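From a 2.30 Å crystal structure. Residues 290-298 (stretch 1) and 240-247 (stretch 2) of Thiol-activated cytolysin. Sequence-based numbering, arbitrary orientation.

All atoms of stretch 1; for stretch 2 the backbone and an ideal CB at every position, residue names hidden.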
# COMPACT_ATOMS: atom_id res chain seq x y z
N SER A 290 -26.18 -17.00 1.66
CA SER A 290 -27.61 -16.77 1.78
C SER A 290 -28.05 -16.13 0.48
O SER A 290 -27.30 -15.37 -0.11
CB SER A 290 -27.95 -15.86 2.91
OG SER A 290 -27.68 -16.55 4.11
N ILE A 291 -29.27 -16.44 0.06
CA ILE A 291 -29.78 -15.98 -1.22
C ILE A 291 -31.24 -15.62 -1.12
O ILE A 291 -32.05 -16.36 -0.54
CB ILE A 291 -29.61 -17.03 -2.32
CG1 ILE A 291 -28.15 -17.38 -2.45
CG2 ILE A 291 -30.18 -16.52 -3.57
CD1 ILE A 291 -27.93 -18.45 -3.48
N VAL A 292 -31.60 -14.51 -1.72
CA VAL A 292 -32.98 -14.12 -1.83
C VAL A 292 -33.26 -13.79 -3.28
O VAL A 292 -32.49 -13.09 -3.95
CB VAL A 292 -33.32 -12.94 -0.89
CG1 VAL A 292 -32.42 -11.83 -1.15
CG2 VAL A 292 -34.73 -12.48 -1.09
N VAL A 293 -34.40 -14.28 -3.76
CA VAL A 293 -34.83 -14.09 -5.12
C VAL A 293 -36.20 -13.42 -5.09
O VAL A 293 -37.11 -13.88 -4.40
CB VAL A 293 -34.88 -15.44 -5.86
CG1 VAL A 293 -35.62 -15.24 -7.21
CG2 VAL A 293 -33.46 -16.05 -6.06
N HIS A 294 -36.36 -12.35 -5.87
CA HIS A 294 -37.51 -11.45 -5.74
C HIS A 294 -37.95 -11.05 -7.15
O HIS A 294 -37.12 -10.58 -7.94
CB HIS A 294 -37.10 -10.25 -4.87
CG HIS A 294 -38.19 -9.26 -4.61
ND1 HIS A 294 -37.96 -7.90 -4.54
CD2 HIS A 294 -39.51 -9.44 -4.39
CE1 HIS A 294 -39.10 -7.28 -4.32
NE2 HIS A 294 -40.06 -8.19 -4.24
N GLY A 295 -39.21 -11.31 -7.49
CA GLY A 295 -39.71 -11.00 -8.81
C GLY A 295 -39.62 -12.20 -9.74
O GLY A 295 -38.56 -12.81 -9.87
N GLY A 296 -40.72 -12.52 -10.42
CA GLY A 296 -40.85 -13.86 -11.01
C GLY A 296 -41.15 -14.88 -9.91
O GLY A 296 -42.04 -14.65 -9.05
N SER A 297 -40.47 -16.02 -9.94
CA SER A 297 -40.19 -16.77 -8.72
C SER A 297 -40.04 -15.90 -7.47
O SER A 297 -39.58 -14.74 -7.57
CB SER A 297 -38.90 -17.55 -8.95
OG SER A 297 -37.78 -16.68 -8.90
N GLU A 298 -40.21 -16.50 -6.28
CA GLU A 298 -39.86 -15.82 -5.05
C GLU A 298 -39.28 -16.92 -4.19
O GLU A 298 -39.94 -17.93 -3.99
CB GLU A 298 -40.98 -15.13 -4.27
CG GLU A 298 -40.38 -14.42 -3.01
CD GLU A 298 -41.42 -13.97 -1.96
OE1 GLU A 298 -41.13 -12.99 -1.19
OE2 GLU A 298 -42.49 -14.63 -1.87
N UNK A 240 -40.02 -2.53 -13.29
CA UNK A 240 -40.47 -3.82 -12.79
C UNK A 240 -39.55 -4.92 -13.30
O UNK A 240 -39.14 -4.92 -14.46
CB UNK A 240 -41.92 -4.09 -13.21
N UNK A 241 -39.27 -5.90 -12.46
CA UNK A 241 -38.40 -6.94 -12.92
C UNK A 241 -38.07 -7.94 -11.85
O UNK A 241 -38.95 -8.32 -11.10
CB UNK A 241 -37.11 -6.33 -13.48
N UNK A 242 -36.79 -8.34 -11.77
CA UNK A 242 -36.35 -9.46 -10.96
C UNK A 242 -34.99 -9.14 -10.36
O UNK A 242 -34.15 -8.52 -11.00
CB UNK A 242 -36.29 -10.75 -11.79
N UNK A 243 -34.73 -9.68 -9.20
CA UNK A 243 -33.58 -9.27 -8.43
C UNK A 243 -33.15 -10.49 -7.63
O UNK A 243 -33.96 -11.18 -7.02
CB UNK A 243 -33.89 -8.07 -7.53
N UNK A 244 -31.86 -10.75 -7.66
CA UNK A 244 -31.23 -11.79 -6.89
C UNK A 244 -30.11 -11.17 -6.04
O UNK A 244 -29.25 -10.45 -6.56
CB UNK A 244 -30.69 -12.89 -7.81
N UNK A 245 -30.11 -11.49 -4.76
CA UNK A 245 -29.06 -11.07 -3.84
C UNK A 245 -28.35 -12.29 -3.32
O UNK A 245 -29.02 -13.25 -2.93
CB UNK A 245 -29.63 -10.24 -2.69
N UNK A 246 -27.02 -12.26 -3.29
CA UNK A 246 -26.21 -13.28 -2.63
C UNK A 246 -25.38 -12.65 -1.52
O UNK A 246 -24.53 -11.80 -1.77
CB UNK A 246 -25.30 -13.99 -3.64
N UNK A 247 -25.57 -13.12 -0.30
CA UNK A 247 -24.87 -12.60 0.86
C UNK A 247 -23.84 -13.63 1.30
O UNK A 247 -24.18 -14.78 1.55
CB UNK A 247 -25.84 -12.27 1.99

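Stretch 2 runs antiparallel to the strand 290-294, with 170° between the N-to-C directions. The ladder pairs 247 with Ser290, 246 with Ile291, 245 with Val292, 244 with Val293 and 243 with His294. Side chains therefore alternate between two faces of the sheet, one carrying Ser290, Val292 and His294, the other Ile291 and Val293.

Position 240 lies beyond the end of the ladder. Nothing of stretch 1 comes within 5.5 Å of its ideal CB, so stretch 1 sets no preference. The residue is Tyr240, which makes no contact here.

Position 241 has phi/psi of 176/-137, an extended conformation that glycine adopts most easily. Its CB direction leads away from stretch 1, which gives no further guide. It is Gly241. Its O lies 3.6 Å from Gly295 CA.

At position 242 the CB points sideways, 3.6 Å from Gly295 O. Stretch 1 turns here, and it offers that carbonyl and the hydroxyl of Ser297. A long side chain with donors would suit, lysine or arginine, and glutamine might also serve. The residue is Arg242. Its chain is extended, with chi1 to chi3 all t, and its end comes nearer to the turn. NH1 donates to Ser297 OG at 2.5 Å, a very short bond, and to Gly295 O at 3.0 Å. Both acceptors sit at the guanidinium edge, near its plane. One nitrogen thus ties two residues of the turn to the strand.

Position 243 is a hydrogen-bonded pair with His294. Its N donates to His294 O at 2.8 Å, and His294 N donates to its O at 2.9 Å. The CB lies on the His294 face, beside an imidazole whose end leads away. Polar, aromatic or beta-branched residues could all fit. It is Gln243, with NE2 at the edge of the His294 ring, 4.4 Å from ND1; no hydrogen bond links these two atoms.

Position 244 faces the Val293 side in a non-hydrogen-bonded pair. Its ideal CB is 4.5 Å from Val293 CG2, and Ile291 adds another apolar neighbour. Valine, isoleucine or leucine would suit. It is Ile244: CG1 is 4.1 Å from Val293 CG2, and CG2 is 4.3 Å from Ile291 CG2.

Position 245 pairs with Val292 through two backbone bonds. Its N donates to Val292 O (3.0 Å), and Val292 N donates to the O of 245 (3.1 Å). The ideal CB is 3.6 Å from Val292 CG1, so an apolar residue is expected, aliphatic or aromatic. It is Phe245, whose CB packs 3.5 Å from Val292 CG1.

Position 246 lies opposite Ile291, its CB 4.6 Å from Ile291 CG1. Any aliphatic residue would do. Leu246 places CG 3.9 Å from Ile291 CG1.

Position 247 pairs with Ser290, its N donating to Ser290 O at 2.8 Å. The serine hydroxyl favours a polar partner, though others are possible. It is Lys247. NZ donates to a water at 2.5 Å, and that water also hydrogen-bonds Ser290 OG at 3.1 Å.

Stretch 2 (240-247) YGRQIFLK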
# COMPACT_ATOMS: atom_id res chain seq x y z
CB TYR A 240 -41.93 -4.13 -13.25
CG TYR A 240 -42.93 -3.13 -12.80
CD1 TYR A 240 -43.05 -1.93 -13.45
CD2 TYR A 240 -43.73 -3.36 -11.70
CE1 TYR A 240 -43.95 -1.01 -13.06
CE2 TYR A 240 -44.67 -2.42 -11.28
CZ TYR A 240 -44.77 -1.25 -11.99
OH TYR A 240 -45.62 -0.25 -11.64
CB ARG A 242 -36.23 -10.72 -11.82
CG ARG A 242 -35.67 -11.96 -11.15
CD ARG A 242 -35.81 -13.13 -12.18
NE ARG A 242 -35.07 -14.33 -11.82
CZ ARG A 242 -35.52 -15.26 -10.99
NH1 ARG A 242 -36.71 -15.09 -10.45
NH2 ARG A 242 -34.80 -16.36 -10.73
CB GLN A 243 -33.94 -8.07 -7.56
CG GLN A 243 -32.84 -7.13 -7.26
CD GLN A 243 -33.32 -5.76 -6.83
OE1 GLN A 243 -32.62 -4.78 -7.05
NE2 GLN A 243 -34.49 -5.68 -6.21
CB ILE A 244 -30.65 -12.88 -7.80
CG1 ILE A 244 -31.79 -13.38 -8.70
CG2 ILE A 244 -30.01 -13.94 -6.96
CD1 ILE A 244 -31.31 -14.21 -9.85
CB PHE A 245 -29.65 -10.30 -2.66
CG PHE A 245 -30.09 -8.92 -3.00
CD1 PHE A 245 -31.38 -8.68 -3.39
CD2 PHE A 245 -29.21 -7.86 -2.92
CE1 PHE A 245 -31.80 -7.38 -3.70
CE2 PHE A 245 -29.60 -6.58 -3.23
CZ PHE A 245 -30.90 -6.34 -3.61
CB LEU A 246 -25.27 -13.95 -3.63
CG LEU A 246 -25.86 -15.01 -4.54
CD1 LEU A 246 -26.36 -14.22 -5.71
CD2 LEU A 246 -24.82 -16.01 -4.87
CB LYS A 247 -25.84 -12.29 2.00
CG LYS A 247 -25.14 -11.77 3.23
CD LYS A 247 -26.18 -11.31 4.27
CE LYS A 247 -25.93 -11.98 5.62
NZ LYS A 247 -25.98 -13.46 5.46
O HOH W 1 -24.79 -15.59 4.74
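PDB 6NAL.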